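Local structure of TrwG component of type IV secretion system (Bartonella birtlesii, 4JF8) at residues M152-S155 and D156-L159; Q111-G114 and R115-T119; N50-V53 and L54-T58; Y61-I64 and Q65-D69. The protein is a VirB8-family component of a bacterial type IV secretion system, probably helping to assemble its inner-membrane complex; this chain is the protein's soluble NTF2-like domain. All coordinates share one frame; numbering follows the deposited sequence.

Contact 1. Residues M152-S155 and D156-L159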
loop_
_atom_site.group_PDB
_atom_site.type_symbol
_atom_site.label_atom_id
_atom_site.label_comp_id
_atom_site.label_asym_id
_atom_site.label_seq_id
_atom_site.Cartn_x
_atom_site.Cartn_y
_atom_site.Cartn_z
ATOM N N MET A 152 -5.366 7.212 -17.269
ATOM C CA MET A 152 -4.651 7.591 -18.490
ATOM C C MET A 152 -3.140 7.464 -18.327
ATOM O O MET A 152 -2.453 6.963 -19.218
ATOM C CB MET A 152 -5.033 9.040 -18.831
ATOM C CG MET A 152 -4.402 9.635 -20.087
ATOM S SD MET A 152 -4.905 8.924 -21.679
ATOM C CE MET A 152 -6.669 9.199 -21.626
ATOM N N LYS A 153 -2.617 7.945 -17.197
ATOM C CA LYS A 153 -1.171 7.930 -16.958
ATOM C C LYS A 153 -0.751 6.569 -16.456
ATOM O O LYS A 153 -1.368 6.047 -15.524
ATOM C CB LYS A 153 -0.763 8.970 -15.911
ATOM C CG LYS A 153 -0.902 10.419 -16.368
ATOM C CD LYS A 153 -1.088 11.385 -15.199
ATOM C CE LYS A 153 0.213 11.994 -14.730
ATOM N NZ LYS A 153 1.170 10.956 -14.256
ATOM N N SER A 154 0.317 6.025 -17.024
ATOM C CA SER A 154 0.875 4.757 -16.592
ATOM C C SER A 154 1.165 4.764 -15.085
ATOM O O SER A 154 0.895 3.798 -14.381
ATOM C CB SER A 154 2.161 4.463 -17.381
ATOM O OG SER A 154 1.998 4.746 -18.768
ATOM N N SER A 155 1.730 5.854 -14.582
ATOM C CA SER A 155 2.065 5.926 -13.184
ATOM C C SER A 155 0.827 5.788 -12.295
ATOM O O SER A 155 0.853 5.054 -11.315
ATOM C CB SER A 155 2.815 7.228 -12.862
ATOM O OG SER A 155 2.063 8.363 -13.262
ATOM N N ASP A 156 -0.253 6.484 -12.626
ATOM C CA ASP A 156 -1.493 6.351 -11.857
ATOM C C ASP A 156 -2.103 4.952 -12.020
ATOM O O ASP A 156 -2.602 4.367 -11.050
ATOM C CB ASP A 156 -2.515 7.374 -12.337
ATOM C CG ASP A 156 -2.151 8.802 -11.971
ATOM O OD1 ASP A 156 -1.209 9.047 -11.207
ATOM O OD2 ASP A 156 -2.864 9.696 -12.477
ATOM N N ARG A 157 -2.038 4.425 -13.234
ATOM C CA ARG A 157 -2.625 3.132 -13.532
ATOM C C ARG A 157 -1.959 2.013 -12.724
ATOM O O ARG A 157 -2.612 1.053 -12.304
ATOM C CB ARG A 157 -2.477 2.888 -15.017
ATOM C CG ARG A 157 -3.196 1.678 -15.534
ATOM C CD ARG A 157 -3.358 1.766 -17.041
ATOM N NE ARG A 157 -2.115 1.906 -17.793
ATOM C CZ ARG A 157 -1.758 2.971 -18.517
ATOM N NH1 ARG A 157 -2.487 4.076 -18.549
ATOM N NH2 ARG A 157 -0.616 2.936 -19.203
ATOM N N LEU A 158 -0.664 2.158 -12.442
ATOM C CA LEU A 158 0.068 1.165 -11.657
ATOM C C LEU A 158 -0.377 1.128 -10.207
ATOM O O LEU A 158 -0.169 0.116 -9.532
ATOM C CB LEU A 158 1.566 1.442 -11.693
ATOM C CG LEU A 158 2.357 0.911 -12.865
ATOM C CD1 LEU A 158 3.804 1.352 -12.725
ATOM C CD2 LEU A 158 2.266 -0.614 -12.913
ATOM N N LEU A 159 -0.947 2.217 -9.698
ATOM C CA LEU A 159 -1.389 2.285 -8.309
ATOM C C LEU A 159 -2.900 2.299 -8.153
ATOM O O LEU A 159 -3.413 2.187 -7.053
ATOM C CB LEU A 159 -0.780 3.514 -7.607
ATOM C CG LEU A 159 0.739 3.473 -7.455
ATOM C CD1 LEU A 159 1.284 4.822 -6.978
ATOM C CD2 LEU A 159 1.117 2.350 -6.525
HETATM O O HOH W 1 -4.036 9.395 -15.125
HETATM O O HOH W 2 1.494 10.356 -11.585
#

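Contact 2. Residues Q111-G114 and R115-T119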
loop_
_atom_site.group_PDB
_atom_site.type_symbol
_atom_site.label_atom_id
_atom_site.label_comp_id
_atom_site.label_asym_id
_atom_site.label_seq_id
_atom_site.Cartn_x
_atom_site.Cartn_y
_atom_site.Cartn_z
ATOM N N GLN A 111 -18.982 -2.283 5.355
ATOM C CA GLN A 111 -20.255 -2.772 4.818
ATOM C C GLN A 111 -20.641 -2.028 3.540
ATOM O O GLN A 111 -21.273 -0.969 3.596
ATOM C CB GLN A 111 -21.372 -2.643 5.856
ATOM C CG GLN A 111 -21.157 -3.468 7.119
ATOM C CD GLN A 111 -20.864 -4.943 6.857
ATOM O OE1 GLN A 111 -21.264 -5.513 5.835
ATOM N NE2 GLN A 111 -20.158 -5.574 7.796
ATOM N N PRO A 112 -20.272 -2.577 2.374
ATOM C CA PRO A 112 -20.768 -1.999 1.140
ATOM C C PRO A 112 -22.222 -2.402 0.958
ATOM O O PRO A 112 -22.628 -3.488 1.414
ATOM C CB PRO A 112 -19.902 -2.654 0.058
ATOM C CG PRO A 112 -18.870 -3.469 0.764
ATOM C CD PRO A 112 -19.396 -3.735 2.131
ATOM N N ASN A 113 -23.011 -1.540 0.320
ATOM C CA ASN A 113 -24.403 -1.886 0.015
ATOM C C ASN A 113 -24.557 -2.496 -1.374
ATOM O O ASN A 113 -25.684 -2.874 -1.752
ATOM C CB ASN A 113 -25.338 -0.705 0.244
ATOM C CG ASN A 113 -25.175 0.399 -0.761
ATOM O OD1 ASN A 113 -24.316 0.362 -1.651
ATOM N ND2 ASN A 113 -26.024 1.398 -0.639
ATOM N N GLY A 114 -23.469 -2.599 -2.133
ATOM C CA GLY A 114 -23.478 -3.151 -3.490
ATOM C C GLY A 114 -23.928 -2.155 -4.550
ATOM O O GLY A 114 -23.970 -2.478 -5.735
ATOM N N ARG A 115 -24.245 -0.931 -4.135
ATOM C CA ARG A 115 -24.784 0.086 -5.019
ATOM C C ARG A 115 -23.875 1.292 -5.153
ATOM O O ARG A 115 -24.250 2.263 -5.810
ATOM C CB ARG A 115 -26.130 0.542 -4.456
ATOM C CG ARG A 115 -27.147 -0.593 -4.412
ATOM C CD ARG A 115 -28.243 -0.381 -3.393
ATOM N NE ARG A 115 -28.835 0.931 -3.521
ATOM C CZ ARG A 115 -29.926 1.351 -2.891
ATOM N NH1 ARG A 115 -30.643 0.540 -2.102
ATOM N NH2 ARG A 115 -30.323 2.607 -3.086
ATOM N N GLY A 116 -22.690 1.238 -4.529
ATOM C CA GLY A 116 -21.729 2.339 -4.577
ATOM C C GLY A 116 -21.616 3.135 -3.297
ATOM O O GLY A 116 -20.967 4.184 -3.285
ATOM N N GLN A 117 -22.250 2.676 -2.218
ATOM C CA GLN A 117 -22.014 3.270 -0.905
ATOM C C GLN A 117 -21.512 2.223 0.061
ATOM O O GLN A 117 -21.702 1.023 -0.132
ATOM C CB GLN A 117 -23.265 3.942 -0.342
ATOM C CG GLN A 117 -23.796 5.072 -1.206
ATOM C CD GLN A 117 -24.518 4.542 -2.418
ATOM O OE1 GLN A 117 -25.273 3.583 -2.321
ATOM N NE2 GLN A 117 -24.273 5.148 -3.574
ATOM N N ALA A 118 -20.837 2.689 1.113
ATOM C CA ALA A 118 -20.352 1.798 2.152
ATOM C C ALA A 118 -20.262 2.561 3.445
ATOM O O ALA A 118 -20.072 3.783 3.452
ATOM C CB ALA A 118 -18.990 1.241 1.776
ATOM N N THR A 119 -20.397 1.845 4.545
ATOM C CA THR A 119 -20.006 2.378 5.827
ATOM C C THR A 119 -18.804 1.603 6.335
ATOM O O THR A 119 -18.666 0.405 6.091
ATOM C CB THR A 119 -21.126 2.327 6.868
ATOM O OG1 THR A 119 -21.575 0.995 6.975
ATOM C CG2 THR A 119 -22.272 3.184 6.476
HETATM O O HOH W 3 -21.520 -0.568 -2.465
#

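Contact 3. Residues N50-V53 and L54-T58. With EDO (1,2-ethanediol), chain C.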
loop_
_atom_site.group_PDB
_atom_site.type_symbol
_atom_site.label_atom_id
_atom_site.label_comp_id
_atom_site.label_asym_id
_atom_site.label_seq_id
_atom_site.Cartn_x
_atom_site.Cartn_y
_atom_site.Cartn_z
ATOM N N ASN A 50 -10.910 -0.196 2.468
ATOM C CA ASN A 50 -9.961 -0.318 3.563
ATOM C C ASN A 50 -8.708 0.521 3.298
ATOM O O ASN A 50 -8.235 1.265 4.171
ATOM C CB ASN A 50 -9.604 -1.797 3.753
ATOM C CG ASN A 50 -8.719 -2.046 4.939
ATOM O OD1 ASN A 50 -9.111 -1.760 6.074
ATOM N ND2 ASN A 50 -7.544 -2.635 4.709
ATOM N N GLN A 51 -8.153 0.387 2.097
ATOM C CA GLN A 51 -6.964 1.157 1.757
ATOM C C GLN A 51 -7.272 2.642 1.900
ATOM O O GLN A 51 -6.456 3.419 2.416
ATOM C CB GLN A 51 -6.553 0.864 0.322
ATOM C CG GLN A 51 -5.287 1.601 -0.073
ATOM C CD GLN A 51 -4.742 1.231 -1.445
ATOM O OE1 GLN A 51 -4.589 2.080 -2.321
ATOM N NE2 GLN A 51 -4.467 -0.036 -1.638
ATOM N N TYR A 52 -8.454 3.072 1.460
ATOM C CA TYR A 52 -8.806 4.473 1.530
ATOM C C TYR A 52 -8.876 4.991 2.963
ATOM O O TYR A 52 -8.254 6.006 3.289
ATOM C CB TYR A 52 -10.134 4.742 0.803
ATOM C CG TYR A 52 -10.372 6.223 0.590
ATOM C CD1 TYR A 52 -9.727 6.882 -0.456
ATOM C CD2 TYR A 52 -11.159 6.985 1.463
ATOM C CE1 TYR A 52 -9.883 8.242 -0.662
ATOM C CE2 TYR A 52 -11.321 8.342 1.261
ATOM C CZ TYR A 52 -10.667 8.969 0.214
ATOM O OH TYR A 52 -10.874 10.333 0.014
ATOM N N VAL A 53 -9.617 4.300 3.815
ATOM C CA VAL A 53 -9.784 4.757 5.178
ATOM C C VAL A 53 -8.449 4.742 5.913
ATOM O O VAL A 53 -8.116 5.684 6.636
ATOM C CB VAL A 53 -10.881 3.962 5.921
ATOM C CG1 VAL A 53 -10.889 4.330 7.400
ATOM C CG2 VAL A 53 -12.251 4.254 5.313
ATOM N N LEU A 54 -7.668 3.682 5.746
ATOM C CA LEU A 54 -6.383 3.618 6.438
ATOM C C LEU A 54 -5.480 4.750 5.976
ATOM O O LEU A 54 -4.784 5.375 6.789
ATOM C CB LEU A 54 -5.692 2.272 6.210
ATOM C CG LEU A 54 -6.326 1.081 6.938
ATOM C CD1 LEU A 54 -5.592 -0.195 6.569
ATOM C CD2 LEU A 54 -6.297 1.298 8.451
ATOM N N ASN A 55 -5.424 5.012 4.682
ATOM C CA ASN A 55 -4.492 6.033 4.193
ATOM C C ASN A 55 -4.962 7.446 4.496
ATOM O O ASN A 55 -4.129 8.323 4.713
ATOM C CB ASN A 55 -4.185 5.842 2.711
ATOM C CG ASN A 55 -3.168 4.765 2.485
ATOM O OD1 ASN A 55 -1.964 5.024 2.533
ATOM N ND2 ASN A 55 -3.615 3.561 2.219
ATOM N N ARG A 56 -6.261 7.662 4.559
ATOM C CA ARG A 56 -6.792 9.007 4.783
ATOM C C ARG A 56 -6.791 9.387 6.258
ATOM O O ARG A 56 -6.492 10.531 6.607
ATOM C CB ARG A 56 -8.204 9.131 4.202
ATOM C CG ARG A 56 -8.794 10.512 4.438
ATOM C CD ARG A 56 -9.959 10.835 3.565
ATOM N NE ARG A 56 -10.598 12.096 3.940
ATOM C CZ ARG A 56 -11.407 12.807 3.165
ATOM N NH1 ARG A 56 -11.645 12.458 1.903
ATOM N NH2 ARG A 56 -11.967 13.914 3.645
ATOM N N GLU A 57 -7.137 8.434 7.112
ATOM C CA GLU A 57 -7.332 8.735 8.528
ATOM C C GLU A 57 -6.061 8.564 9.362
ATOM O O GLU A 57 -5.930 9.150 10.427
ATOM C CB GLU A 57 -8.467 7.873 9.114
ATOM C CG GLU A 57 -9.836 8.107 8.486
ATOM C CD GLU A 57 -10.359 9.518 8.669
ATOM O OE1 GLU A 57 -10.006 10.189 9.669
ATOM O OE2 GLU A 57 -11.137 9.958 7.802
ATOM N N THR A 58 -5.125 7.751 8.905
ATOM C CA THR A 58 -3.852 7.594 9.617
ATOM C C THR A 58 -3.055 8.867 9.581
ATOM O O THR A 58 -2.980 9.506 8.523
ATOM C CB THR A 58 -3.002 6.475 8.981
ATOM O OG1 THR A 58 -3.652 5.214 9.170
ATOM C CG2 THR A 58 -1.600 6.426 9.573
HETATM C C1 EDO C . -2.962 11.193 6.368
HETATM O O1 EDO C . -4.142 11.883 6.811
HETATM C C2 EDO C . -2.633 11.568 4.950
HETATM O O2 EDO C . -3.607 10.978 4.139
#

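Contact 4. Residues Y61-I64 and Q65-D69. With EDO (1,2-ethanediol), chain B.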
loop_
_atom_site.group_PDB
_atom_site.type_symbol
_atom_site.label_atom_id
_atom_site.label_comp_id
_atom_site.label_asym_id
_atom_site.label_seq_id
_atom_site.Cartn_x
_atom_site.Cartn_y
_atom_site.Cartn_z
ATOM N N TYR A 61 4.019 10.556 10.535
ATOM C CA TYR A 61 5.062 11.266 9.811
ATOM C C TYR A 61 5.911 10.316 8.974
ATOM O O TYR A 61 6.390 10.684 7.896
ATOM C CB TYR A 61 5.930 11.968 10.849
ATOM C CG TYR A 61 6.921 12.977 10.346
ATOM C CD1 TYR A 61 6.507 14.252 9.990
ATOM C CD2 TYR A 61 8.276 12.676 10.276
ATOM C CE1 TYR A 61 7.414 15.197 9.556
ATOM C CE2 TYR A 61 9.193 13.614 9.843
ATOM C CZ TYR A 61 8.756 14.870 9.483
ATOM O OH TYR A 61 9.652 15.818 9.042
ATOM N N ASP A 62 6.104 9.105 9.484
ATOM C CA ASP A 62 6.909 8.091 8.789
ATOM C C ASP A 62 6.295 7.646 7.471
ATOM O O ASP A 62 7.036 7.181 6.593
ATOM C CB ASP A 62 7.132 6.848 9.654
ATOM C CG ASP A 62 7.957 7.127 10.902
ATOM O OD1 ASP A 62 8.622 8.175 10.973
ATOM O OD2 ASP A 62 7.869 6.276 11.800
ATOM N N THR A 63 4.977 7.735 7.319
ATOM C CA THR A 63 4.309 7.233 6.117
ATOM C C THR A 63 3.434 8.297 5.474
ATOM O O THR A 63 2.720 7.997 4.516
ATOM C CB THR A 63 3.481 5.977 6.420
ATOM O OG1 THR A 63 2.462 6.272 7.389
ATOM C CG2 THR A 63 4.377 4.851 6.935
ATOM N N ILE A 64 3.520 9.548 5.914
ATOM C CA ILE A 64 2.541 10.533 5.450
ATOM C C ILE A 64 2.641 10.844 3.946
ATOM O O ILE A 64 1.609 11.053 3.312
ATOM C CB ILE A 64 2.499 11.801 6.337
ATOM C CG1 ILE A 64 1.311 12.679 5.988
ATOM C CG2 ILE A 64 3.756 12.626 6.192
ATOM C CD1 ILE A 64 1.140 13.830 6.954
ATOM N N GLN A 65 3.830 10.851 3.354
ATOM C CA GLN A 65 3.901 11.067 1.911
ATOM C C GLN A 65 3.053 10.041 1.130
ATOM O O GLN A 65 2.243 10.381 0.269
ATOM C CB GLN A 65 5.356 11.034 1.445
ATOM C CG GLN A 65 5.516 11.384 -0.022
ATOM C CD GLN A 65 5.279 12.846 -0.275
ATOM O OE1 GLN A 65 4.246 13.287 -0.806
ATOM N NE2 GLN A 65 6.225 13.630 0.170
ATOM N N LEU A 66 3.238 8.778 1.489
ATOM C CA LEU A 66 2.475 7.690 0.876
ATOM C C LEU A 66 1.001 7.764 1.207
ATOM O O LEU A 66 0.156 7.561 0.320
ATOM C CB LEU A 66 3.016 6.354 1.341
ATOM C CG LEU A 66 4.401 6.023 0.806
ATOM C CD1 LEU A 66 4.970 4.885 1.622
ATOM C CD2 LEU A 66 4.352 5.650 -0.667
ATOM N N ASN A 67 0.668 8.000 2.477
ATOM C CA ASN A 67 -0.737 8.062 2.884
ATOM C C ASN A 67 -1.468 9.190 2.152
ATOM O O ASN A 67 -2.581 8.984 1.644
ATOM C CB ASN A 67 -0.838 8.310 4.398
ATOM C CG ASN A 67 -0.276 7.180 5.263
ATOM O OD1 ASN A 67 0.239 7.455 6.341
ATOM N ND2 ASN A 67 -0.379 5.948 4.820
ATOM N N TYR A 68 -0.874 10.382 2.122
ATOM C CA TYR A 68 -1.451 11.559 1.487
ATOM C C TYR A 68 -1.613 11.329 -0.022
ATOM O O TYR A 68 -2.666 11.582 -0.607
ATOM C CB TYR A 68 -0.574 12.772 1.781
ATOM C CG TYR A 68 -1.042 14.072 1.206
ATOM C CD1 TYR A 68 -1.763 14.978 1.975
ATOM C CD2 TYR A 68 -0.718 14.430 -0.099
ATOM C CE1 TYR A 68 -2.159 16.191 1.450
ATOM C CE2 TYR A 68 -1.113 15.655 -0.626
ATOM C CZ TYR A 68 -1.831 16.514 0.159
ATOM O OH TYR A 68 -2.196 17.744 -0.348
ATOM N N ASP A 69 -0.553 10.849 -0.663
ATOM C CA ASP A 69 -0.623 10.640 -2.102
ATOM C C ASP A 69 -1.632 9.577 -2.477
ATOM O O ASP A 69 -2.309 9.691 -3.489
ATOM C CB ASP A 69 0.758 10.300 -2.668
ATOM C CG ASP A 69 1.717 11.482 -2.649
ATOM O OD1 ASP A 69 1.272 12.645 -2.582
ATOM O OD2 ASP A 69 2.937 11.249 -2.744
HETATM C C1 EDO B . -1.374 3.191 6.817
HETATM O O1 EDO B . -0.033 3.598 6.511
HETATM C C2 EDO B . -1.857 2.295 5.689
HETATM O O2 EDO B . -1.245 1.001 5.789
HETATM O O HOH W 4 6.463 10.363 4.689
#

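Contact 1. Residues M152-S155 and D156-L159
Arg157 folds back over Lys153 and Ser154, with Met152 at its edge, at the start of helix 154-159, the short helix between strands 137-147 and 164-173 of the NTF2-like VirB8 domain. Lys153 holds the N-cap position. Backbone bonds start the helix: Arg157 N gives a hydrogen bond of 2.9 Å to Lys153 O, and Leu158 N bonds to Ser154 O.

The arginine supplies the side-chain grip. Its chain leaves with CG anti to the backbone N (chi1 -172°) and bends at chi3 (58°), which turns the guanidinium back toward the helix start. Ser154 CA lies over one face, offset toward the rim. Met152 O sits at its edge, in the plane, and accepts a weak bond of 3.0 Å from Arg157 NH1. The same nitrogen bonds to Pro151 O, so two carbonyls before the helix share it. Arg157 also packs on Val43 of the second subunit.

Water links Lys153 to Asp156. The methylene CD of Lys153 approaches Asp156 OD2 at 3.7 Å, while Lys153 NZ and Asp156 OD1 stay 4.3 Å apart, beyond a salt bridge. One water joins Lys153 NZ, Ser155 OG and Asp156 OD1. A second accepts from Lys153 N and donates to Asp156 OD2 at 2.9 Å.

Contact 2. Residues Q111-G114 and R115-T119
The amides of Asn113 and Gln117 meet with their planes 85° apart in the conformer of Gln117 described here. There Asn113 ND2 probably gives a bond of 2.9 Å to Gln117 OE1, near the Asn113 amide plane and on a lone pair of the Gln117 carbonyl. Two backbone N-H groups reach Asn113 OD1 from opposite faces of the amide plane: Arg115 N at 2.8 Å and Gln117 N at 3.2 Å. Asn113 ND2 lies loosely over one face of the Arg115 guanidinium, 4.1 Å from Arg115 NE.

These residues form the turn of the beta hairpin of strands 101-112 and 117-128. The bond from Arg115 N to Asn113 OD1 makes an Asx turn. Asn113 CG stands between its backbone N and carbonyl carbon (chi1 70°), placing OD1 over the turn. Gly114 and Gly116 both have positive phi. Asn113 N bonds to Gln117 O at 2.9 Å. Gln111 and Thr119 form an antiparallel hydrogen-bonded pair, with Gln111 N 2.8 Å from Thr119 O. Pro112 and Ala118 make the neighbouring non-hydrogen-bonded pair, their CB atoms 4.4 Å apart, and both touch Tyr145 and helix 42-57.

A water accepts from Gly116 N and donates to Gln117 O. Besides the Asn113 N to Gln117 O bond, Asn113 OD1 and this water tie the turn: OD1 satisfies Arg115 N and Gln117 N, the water Gly116 N. The two bonds to OD1 would limit rotation of the Asn113 amide.

Contact 3. Residues N50-V53 and L54-T58
The last two turns of helix 42-57, which packs against the antiparallel sheet of the NTF2-like domain, bring Tyr52 beside Arg56 and Gln51 beside Asn55. Tyr52 and Arg56 run alongside each other, pointing the same way. The arginine chain is extended from CG to NE, which carries its end as far as the phenol oxygen. Arg56 NH1 bonds to Tyr52 OH at 2.9 Å, with the oxygen in the guanidinium plane, while Arg56 CD packs 3.7 Å from Tyr52 CE2. Ring and guanidinium planes are 58° apart. Tyr52 OH also bonds to Ser75, and the Tyr52 ring meets Tyr169 edge-to-face.

Gln51 O takes two bonds from Asn55. Asn55 N reaches it at 3.0 Å and Asn55 ND2 at 2.9 Å, from opposite faces of the carbonyl plane. On another side of the helix, Leu54 CD1 lies 3.6 Å from Asn50 ND2. At the helix end Leu54 O accepts from both Thr58 N and Thr58 OG1, the hydroxyl at 2.6 Å on a lone pair.

The two bonds to Tyr52 OH probably hold the phenol end in place, and doubled acceptance at Gln51 O and Leu54 O ties side chains to the backbone.

Contact 4. Residues Y61-I64 and Q65-D69
Thr63 and Asn67 make the tight part of this contact. Thr63 OG1 donates to Asn67 OD1 at 2.7 Å, coming in tilted 31° from the plane of the amide carbonyl. With chi1 at 61°, the Thr63 hydroxyl faces the asparagine. Behind it, Asn67 N bonds to Thr63 O at 2.9 Å, so backbone and side chain of the two residues are joined twice. Asn67 CG comes within 3.2 Å of Thr63 O.

Thr63 is the N-cap residue of helix 64-73, which follows helix 42-57 in the VirB8 domain, though its hydroxyl reaches a side chain and makes no capping bond. Tyr68 N continues the helical pattern with a bond of 2.8 Å to Ile64 O, and Tyr68 CB rests 3.2 Å from that oxygen. Asn67 ND2 probably bonds to Asn55 OD1 of helix 42-57, and it bonds to an ethanediol probably left from crystallisation, its O1 2.9 Å away. With both ends of the amide engaged, its rotation is probably fixed. Thr63 also packs against Thr63 of the second subunit, and Leu66 against the same residue there.

The side near Gln65 is looser and wetter. A water accepts from Gln65 N at 3.0 Å and donates to Tyr61 O, bridging the loop to the first turn of the helix.

How the contacts relate
All four contacts are local and follow one another along the chain; none nests in or crosses another. Contact 3 comes first, in the closing turns of helix 42-57. Contact 4 follows a short loop later, at the start of helix 64-73. An asparagine pair, Asn55 and Asn67, joins these two helices. Contact 2 then closes the hairpin turn between strands 101-112 and 117-128, its centre about 27 Å from that of contact 4. Contact 1 comes last, in the connection between strands 137-147 and 164-173. Contacts 1, 3 and 4 touch the second subunit; contact 2 does not.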